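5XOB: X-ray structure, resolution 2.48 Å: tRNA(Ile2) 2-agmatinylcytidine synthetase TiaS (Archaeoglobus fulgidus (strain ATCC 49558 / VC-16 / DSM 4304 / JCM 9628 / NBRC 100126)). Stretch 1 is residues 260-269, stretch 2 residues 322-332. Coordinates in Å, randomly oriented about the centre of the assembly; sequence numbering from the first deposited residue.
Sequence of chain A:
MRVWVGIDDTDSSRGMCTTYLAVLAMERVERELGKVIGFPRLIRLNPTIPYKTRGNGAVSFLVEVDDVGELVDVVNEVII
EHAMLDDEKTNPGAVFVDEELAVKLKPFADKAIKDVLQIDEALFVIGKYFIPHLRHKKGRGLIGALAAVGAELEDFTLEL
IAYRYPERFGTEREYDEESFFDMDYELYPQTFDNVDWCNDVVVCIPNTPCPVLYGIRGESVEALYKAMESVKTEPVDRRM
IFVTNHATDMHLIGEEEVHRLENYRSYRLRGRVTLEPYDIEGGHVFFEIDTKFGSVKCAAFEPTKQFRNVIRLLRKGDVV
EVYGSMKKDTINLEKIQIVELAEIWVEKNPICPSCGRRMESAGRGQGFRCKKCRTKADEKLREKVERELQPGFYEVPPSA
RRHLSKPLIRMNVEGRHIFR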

ATOM      1  N   ARG A 260      -9.708   8.202 -19.555  1.00 79.35           N
ATOM      2  CA  ARG A 260      -9.040   9.343 -18.928  1.00 77.33           C
ATOM      3  C   ARG A 260      -8.517   8.903 -17.572  1.00 76.85           C
ATOM      4  O   ARG A 260      -8.891   7.847 -17.079  1.00 77.66           O
ATOM      5  CB  ARG A 260     -10.018  10.501 -18.752  1.00 76.85           C
ATOM      6  N   LEU A 261      -7.651   9.711 -16.969  1.00 75.68           N
ATOM      7  CA  LEU A 261      -7.226   9.483 -15.588  1.00 72.82           C
ATOM      8  C   LEU A 261      -7.994  10.408 -14.679  1.00 74.75           C
ATOM      9  O   LEU A 261      -8.319  11.529 -15.068  1.00 80.99           O
ATOM     10  CB  LEU A 261      -5.743   9.761 -15.416  1.00 70.73           C
ATOM     11  CG  LEU A 261      -4.824   8.964 -16.330  1.00 71.58           C
ATOM     12  CD1 LEU A 261      -3.387   9.406 -16.109  1.00 71.68           C
ATOM     13  CD2 LEU A 261      -4.982   7.471 -16.092  1.00 72.95           C
ATOM     14  N   GLU A 262      -8.278   9.938 -13.469  1.00 76.74           N
ATOM     15  CA  GLU A 262      -8.942  10.753 -12.457  1.00 78.31           C
ATOM     16  C   GLU A 262      -8.160  10.749 -11.155  1.00 74.65           C
ATOM     17  O   GLU A 262      -7.406   9.820 -10.864  1.00 73.31           O
ATOM     18  CB  GLU A 262     -10.351  10.230 -12.185  1.00 83.84           C
ATOM     19  CG  GLU A 262     -11.382  10.591 -13.238  1.00 88.00           C
ATOM     20  CD  GLU A 262     -12.770  10.135 -12.839  1.00 93.95           C
ATOM     21  OE1 GLU A 262     -13.273   9.161 -13.438  1.00 99.02           O
ATOM     22  OE2 GLU A 262     -13.346  10.740 -11.906  1.00 97.38           O
ATOM     23  N   ASN A 263      -8.352  11.803 -10.373  1.00 74.16           N
ATOM     24  CA  ASN A 263      -7.900  11.810  -8.996  1.00 75.21           C
ATOM     25  C   ASN A 263      -8.750  10.849  -8.193  1.00 75.68           C
ATOM     26  O   ASN A 263      -9.833  10.430  -8.627  1.00 75.01           O
ATOM     27  CB  ASN A 263      -7.976  13.214  -8.381  1.00 76.39           C
ATOM     28  CG  ASN A 263      -6.922  14.144  -8.930  1.00 73.77           C
ATOM     29  OD1 ASN A 263      -5.749  14.028  -8.592  1.00 73.67           O
ATOM     30  ND2 ASN A 263      -7.331  15.077  -9.778  1.00 75.07           N
ATOM     31  N   TYR A 264      -8.241  10.504  -7.016  1.00 75.60           N
ATOM     32  CA  TYR A 264      -8.869   9.524  -6.135  1.00 75.87           C
ATOM     33  C   TYR A 264      -8.954   8.105  -6.730  1.00 72.23           C
ATOM     34  O   TYR A 264      -9.814   7.314  -6.332  1.00 72.67           O
ATOM     35  CB  TYR A 264     -10.242  10.032  -5.666  1.00 79.50           C
ATOM     36  CG  TYR A 264     -10.136  11.344  -4.925  1.00 83.52           C
ATOM     37  CD1 TYR A 264      -9.320  11.456  -3.804  1.00 85.77           C
ATOM     38  CD2 TYR A 264     -10.833  12.471  -5.347  1.00 86.09           C
ATOM     39  CE1 TYR A 264      -9.203  12.645  -3.120  1.00 86.93           C
ATOM     40  CE2 TYR A 264     -10.722  13.668  -4.665  1.00 87.78           C
ATOM     41  CZ  TYR A 264      -9.906  13.744  -3.553  1.00 89.90           C
ATOM     42  OH  TYR A 264      -9.785  14.926  -2.865  1.00 99.10           O
ATOM     43  N   ARG A 265      -8.058   7.799  -7.673  1.00 65.81           N
ATOM     44  CA  ARG A 265      -7.876   6.443  -8.199  1.00 63.89           C
ATOM     45  C   ARG A 265      -6.377   6.186  -8.340  1.00 63.34           C
ATOM     46  O   ARG A 265      -5.586   7.136  -8.378  1.00 58.91           O
ATOM     47  CB  ARG A 265      -8.565   6.255  -9.559  1.00 65.38           C
ATOM     48  CG  ARG A 265     -10.074   6.026  -9.514  1.00 69.72           C
ATOM     49  CD  ARG A 265     -10.857   7.330  -9.544  1.00 73.64           C
ATOM     50  NE  ARG A 265     -12.290   7.122  -9.748  1.00 79.06           N
ATOM     51  CZ  ARG A 265     -13.240   8.012  -9.452  1.00 83.14           C
ATOM     52  NH1 ARG A 265     -12.940   9.195  -8.915  1.00 86.21           N
ATOM     53  NH2 ARG A 265     -14.511   7.711  -9.685  1.00 86.29           N
ATOM     54  N   SER A 266      -6.001   4.905  -8.425  1.00 61.79           N
ATOM     55  CA  SER A 266      -4.591   4.492  -8.494  1.00 58.07           C
ATOM     56  C   SER A 266      -4.338   3.687  -9.756  1.00 57.97           C
ATOM     57  O   SER A 266      -5.208   2.932 -10.197  1.00 56.08           O
ATOM     58  CB  SER A 266      -4.222   3.672  -7.263  1.00 56.67           C
ATOM     59  OG  SER A 266      -4.705   4.303  -6.085  1.00 54.40           O
ATOM     60  N   TYR A 267      -3.142   3.843 -10.326  1.00 57.18           N
ATOM     61  CA  TYR A 267      -2.853   3.318 -11.660  1.00 57.84           C
ATOM     62  C   TYR A 267      -1.490   2.635 -11.815  1.00 59.82           C
ATOM     63  O   TYR A 267      -0.540   2.938 -11.095  1.00 61.29           O
ATOM     64  CB  TYR A 267      -2.944   4.450 -12.694  1.00 59.13           C
ATOM     65  CG  TYR A 267      -4.263   5.195 -12.706  1.00 58.73           C
ATOM     66  CD1 TYR A 267      -5.356   4.696 -13.406  1.00 59.59           C
ATOM     67  CD2 TYR A 267      -4.412   6.404 -12.028  1.00 59.39           C
ATOM     68  CE1 TYR A 267      -6.569   5.368 -13.423  1.00 58.61           C
ATOM     69  CE2 TYR A 267      -5.622   7.085 -12.040  1.00 61.90           C
ATOM     70  CZ  TYR A 267      -6.697   6.560 -12.744  1.00 60.98           C
ATOM     71  OH  TYR A 267      -7.909   7.212 -12.778  1.00 65.79           O
ATOM     72  N   ARG A 268      -1.431   1.684 -12.746  1.00 60.79           N
ATOM     73  CA  ARG A 268      -0.186   1.252 -13.358  1.00 66.18           C
ATOM     74  C   ARG A 268      -0.250   1.767 -14.788  1.00 67.26           C
ATOM     75  O   ARG A 268      -1.189   1.443 -15.523  1.00 66.01           O
ATOM     76  CB  ARG A 268      -0.047  -0.272 -13.368  1.00 70.39           C
ATOM     77  CG  ARG A 268       0.830  -0.787 -14.510  1.00 76.45           C
ATOM     78  CD  ARG A 268       0.838  -2.304 -14.677  1.00 80.98           C
ATOM     79  NE  ARG A 268      -0.479  -2.935 -14.850  1.00 85.72           N
ATOM     80  CZ  ARG A 268      -1.279  -2.820 -15.917  1.00 84.64           C
ATOM     81  NH1 ARG A 268      -0.958  -2.046 -16.955  1.00 81.83           N
ATOM     82  NH2 ARG A 268      -2.436  -3.477 -15.929  1.00 82.75           N
ATOM     83  N   LEU A 269       0.737   2.555 -15.191  1.00 69.26           N
ATOM     84  CA  LEU A 269       0.779   3.036 -16.567  1.00 73.50           C
ATOM     85  C   LEU A 269       2.191   3.298 -17.054  1.00 72.84           C
ATOM     86  O   LEU A 269       3.049   3.731 -16.290  1.00 73.03           O
ATOM     87  CB  LEU A 269      -0.093   4.280 -16.729  1.00 74.92           C
ATOM     88  CG  LEU A 269       0.238   5.518 -15.895  1.00 76.48           C
ATOM     89  CD1 LEU A 269       1.069   6.507 -16.687  1.00 78.33           C
ATOM     90  CD2 LEU A 269      -1.039   6.206 -15.439  1.00 79.10           C
TER
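Stretch 2, residues 322-332: VYGSMKKDTIN

Stretch 2 lies on stretch 1 as an antiparallel β-strand neighbour, held by a ladder of backbone hydrogen bonds and finished by an asparagine side chain that reaches into the adjoining β turn. The example illustrates a general principle: main-chain pairing sets the register of two strands distant in sequence, and side chains then consolidate it.

Residues 322–327 run as an extended strand, Lys327 to Thr330 form a type I' turn with both Lys328 and Asp329 at positive phi, and the chain returns as a second strand from Thr330. The first of these strands pairs with the strand that ends stretch 1 at Leu269. Their N-to-C directions differ by 148°, so the two are antiparallel with a clear twist, and their axes approach to 4.5 Å.

The ladder is most regular toward Leu269. There Val322 N donates to Leu269 O at 2.8 Å, and Leu269 N donates to Val322 O at 3.0 Å. Two residues along, Tyr267 N reaches Gly324 O at 2.8 Å while Gly324 N returns a bond to Tyr267 O at 3.0 Å. Between these pairs Arg268 stands opposite Tyr323, a non-hydrogen-bonded position with 4.6 Å between their CA atoms. Ser266 and Ser325 make the next such pair, with their CA atoms only 3.9 Å apart; their side chains emerge on the same face of the sheet, and Ser266 OG and Ser325 OG share a hydrogen bond of 3.0 Å. Further on, Met326 N donates to Arg265 O at 2.9 Å, and Tyr264 N to Met326 O, also at 2.9 Å.

The face bearing Tyr267, Leu269, Val322 and Met326 supplies the apolar packing. Leu269 CD1 meets Val322 CG2 at 3.7 Å. Met326 CB lies at the edge of the Tyr267 ring, 4.2 Å from Tyr267 CE2, and Ile331 CD1 from the returning strand comes within 4.2 Å of Tyr267 CD2. Gly324 adds no side chain to this face; its backbone angles themselves call for glycine, and a CB there would clash with the carbonyl oxygen of Asn332.

At the turn, Asn263 takes over from the ladder. Its CB points sideways, but its amide end comes nearer, and Asp329 N donates to Asn263 OD1 at 2.7 Å in a nearly linear bond. A weak bond from Asn263 ND2 to Asp329 OD1, at 3.3 Å, makes the link reciprocal, so one side chain engages both the backbone and the carboxylate of a turn residue.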

ATOM      1  N   VAL A 322       4.861   3.252 -14.242  1.00 71.07           N
ATOM      2  CA  VAL A 322       4.672   3.846 -12.916  1.00 70.44           C
ATOM      3  C   VAL A 322       3.459   3.294 -12.168  1.00 72.10           C
ATOM      4  O   VAL A 322       2.441   2.937 -12.772  1.00 67.64           O
ATOM      5  CB  VAL A 322       4.584   5.390 -12.970  1.00 68.77           C
ATOM      6  CG1 VAL A 322       5.906   5.965 -13.444  1.00 68.24           C
ATOM      7  CG2 VAL A 322       3.444   5.866 -13.857  1.00 68.03           C
ATOM      8  N   TYR A 323       3.591   3.256 -10.841  1.00 71.18           N
ATOM      9  CA  TYR A 323       2.579   2.704  -9.952  1.00 71.17           C
ATOM     10  C   TYR A 323       2.244   3.704  -8.856  1.00 68.66           C
ATOM     11  O   TYR A 323       3.123   4.098  -8.082  1.00 68.55           O
ATOM     12  CB  TYR A 323       3.112   1.434  -9.287  1.00 74.69           C
ATOM     13  CG  TYR A 323       3.459   0.311 -10.238  1.00 75.73           C
ATOM     14  CD1 TYR A 323       2.617  -0.786 -10.380  1.00 77.86           C
ATOM     15  CD2 TYR A 323       4.639   0.330 -10.973  1.00 75.13           C
ATOM     16  CE1 TYR A 323       2.929  -1.824 -11.237  1.00 77.48           C
ATOM     17  CE2 TYR A 323       4.960  -0.704 -11.833  1.00 75.92           C
ATOM     18  CZ  TYR A 323       4.100  -1.778 -11.963  1.00 77.28           C
ATOM     19  OH  TYR A 323       4.410  -2.809 -12.819  1.00 80.69           O
ATOM     20  N   GLY A 324       0.981   4.114  -8.776  1.00 64.61           N
ATOM     21  CA  GLY A 324       0.567   4.957  -7.670  1.00 63.90           C
ATOM     22  C   GLY A 324      -0.780   5.619  -7.795  1.00 65.38           C
ATOM     23  O   GLY A 324      -1.470   5.476  -8.796  1.00 71.07           O
ATOM     24  N   SER A 325      -1.135   6.348  -6.742  1.00 68.73           N
ATOM     25  CA  SER A 325      -2.395   7.071  -6.656  1.00 69.27           C
ATOM     26  C   SER A 325      -2.262   8.427  -7.307  1.00 69.52           C
ATOM     27  O   SER A 325      -1.185   9.014  -7.305  1.00 67.65           O
ATOM     28  CB  SER A 325      -2.781   7.273  -5.192  1.00 69.42           C
ATOM     29  OG  SER A 325      -2.892   6.030  -4.524  1.00 73.17           O
ATOM     30  N   MET A 326      -3.370   8.927  -7.843  1.00 74.96           N
ATOM     31  CA  MET A 326      -3.436  10.284  -8.367  1.00 77.83           C
ATOM     32  C   MET A 326      -4.174  11.200  -7.393  1.00 80.81           C
ATOM     33  O   MET A 326      -5.370  11.028  -7.149  1.00 77.86           O
ATOM     34  CB  MET A 326      -4.135  10.301  -9.723  1.00 80.21           C
ATOM     35  CG  MET A 326      -4.363  11.700 -10.283  1.00 82.13           C
ATOM     36  SD  MET A 326      -3.954  11.858 -12.029  1.00 83.25           S
ATOM     37  CE  MET A 326      -2.189  11.637 -11.934  1.00 79.96           C
ATOM     38  N   LYS A 327      -3.441  12.159  -6.831  1.00 89.28           N
ATOM     39  CA  LYS A 327      -4.022  13.240  -6.033  1.00 93.77           C
ATOM     40  C   LYS A 327      -3.475  14.546  -6.590  1.00 91.30           C
ATOM     41  O   LYS A 327      -2.277  14.653  -6.850  1.00 88.34           O
ATOM     42  CB  LYS A 327      -3.636  13.118  -4.556  1.00101.47           C
ATOM     43  CG  LYS A 327      -3.843  11.740  -3.936  1.00108.63           C
ATOM     44  CD  LYS A 327      -3.105  11.620  -2.606  1.00113.97           C
ATOM     45  CE  LYS A 327      -2.794  10.173  -2.247  1.00114.11           C
ATOM     46  NZ  LYS A 327      -1.949  10.098  -1.023  1.00115.55           N
ATOM     47  N   LYS A 328      -4.354  15.526  -6.787  1.00 92.41           N
ATOM     48  CA  LYS A 328      -3.967  16.821  -7.351  1.00 91.42           C
ATOM     49  C   LYS A 328      -3.284  16.648  -8.712  1.00 85.69           C
ATOM     50  O   LYS A 328      -2.316  17.334  -9.021  1.00 83.20           O
ATOM     51  CB  LYS A 328      -3.073  17.590  -6.366  1.00 96.28           C
ATOM     52  CG  LYS A 328      -3.751  17.867  -5.025  1.00103.69           C
ATOM     53  CD  LYS A 328      -2.855  17.539  -3.837  1.00109.47           C
ATOM     54  CE  LYS A 328      -3.633  17.518  -2.523  1.00112.86           C
ATOM     55  NZ  LYS A 328      -3.190  16.406  -1.632  1.00114.48           N
ATOM     56  N   ASP A 329      -3.794  15.703  -9.501  1.00 81.30           N
ATOM     57  CA  ASP A 329      -3.371  15.477 -10.888  1.00 80.47           C
ATOM     58  C   ASP A 329      -1.936  14.955 -11.073  1.00 79.38           C
ATOM     59  O   ASP A 329      -1.440  14.894 -12.204  1.00 76.74           O
ATOM     60  CB  ASP A 329      -3.600  16.743 -11.727  1.00 82.85           C
ATOM     61  CG  ASP A 329      -5.020  17.274 -11.610  1.00 85.55           C
ATOM     62  OD1 ASP A 329      -5.936  16.691 -12.235  1.00 87.94           O
ATOM     63  OD2 ASP A 329      -5.218  18.273 -10.883  1.00 86.32           O
ATOM     64  N   THR A 330      -1.292  14.533  -9.981  1.00 78.39           N
ATOM     65  CA  THR A 330       0.057  13.940 -10.048  1.00 78.83           C
ATOM     66  C   THR A 330       0.111  12.578  -9.336  1.00 74.70           C
ATOM     67  O   THR A 330      -0.536  12.382  -8.305  1.00 72.14           O
ATOM     68  CB  THR A 330       1.164  14.898  -9.515  1.00 82.87           C
ATOM     69  OG1 THR A 330       1.957  14.238  -8.520  1.00 83.58           O
ATOM     70  CG2 THR A 330       0.576  16.182  -8.921  1.00 86.43           C
ATOM     71  N   ILE A 331       0.882  11.646  -9.901  1.00 73.50           N
ATOM     72  CA  ILE A 331       0.964  10.263  -9.400  1.00 72.77           C
ATOM     73  C   ILE A 331       1.954  10.135  -8.249  1.00 70.51           C
ATOM     74  O   ILE A 331       3.142  10.376  -8.436  1.00 67.01           O
ATOM     75  CB  ILE A 331       1.427   9.267 -10.501  1.00 73.36           C
ATOM     76  CG1 ILE A 331       0.437   9.215 -11.675  1.00 73.40           C
ATOM     77  CG2 ILE A 331       1.621   7.861  -9.932  1.00 73.28           C
ATOM     78  CD1 ILE A 331      -0.809   8.386 -11.429  1.00 72.27           C
ATOM     79  N   ASN A 332       1.464   9.732  -7.074  1.00 72.01           N
ATOM     80  CA  ASN A 332       2.336   9.375  -5.950  1.00 74.02           C
ATOM     81  C   ASN A 332       2.951   8.015  -6.164  1.00 70.56           C
ATOM     82  O   ASN A 332       2.308   7.001  -5.926  1.00 76.03           O
ATOM     83  CB  ASN A 332       1.563   9.316  -4.639  1.00 77.11           C
ATOM     84  CG  ASN A 332       0.986  10.650  -4.243  1.00 86.30           C
ATOM     85  OD1 ASN A 332       0.596  11.453  -5.096  1.00 88.08           O
ATOM     86  ND2 ASN A 332       0.924  10.901  -2.938  1.00 92.81           N
TER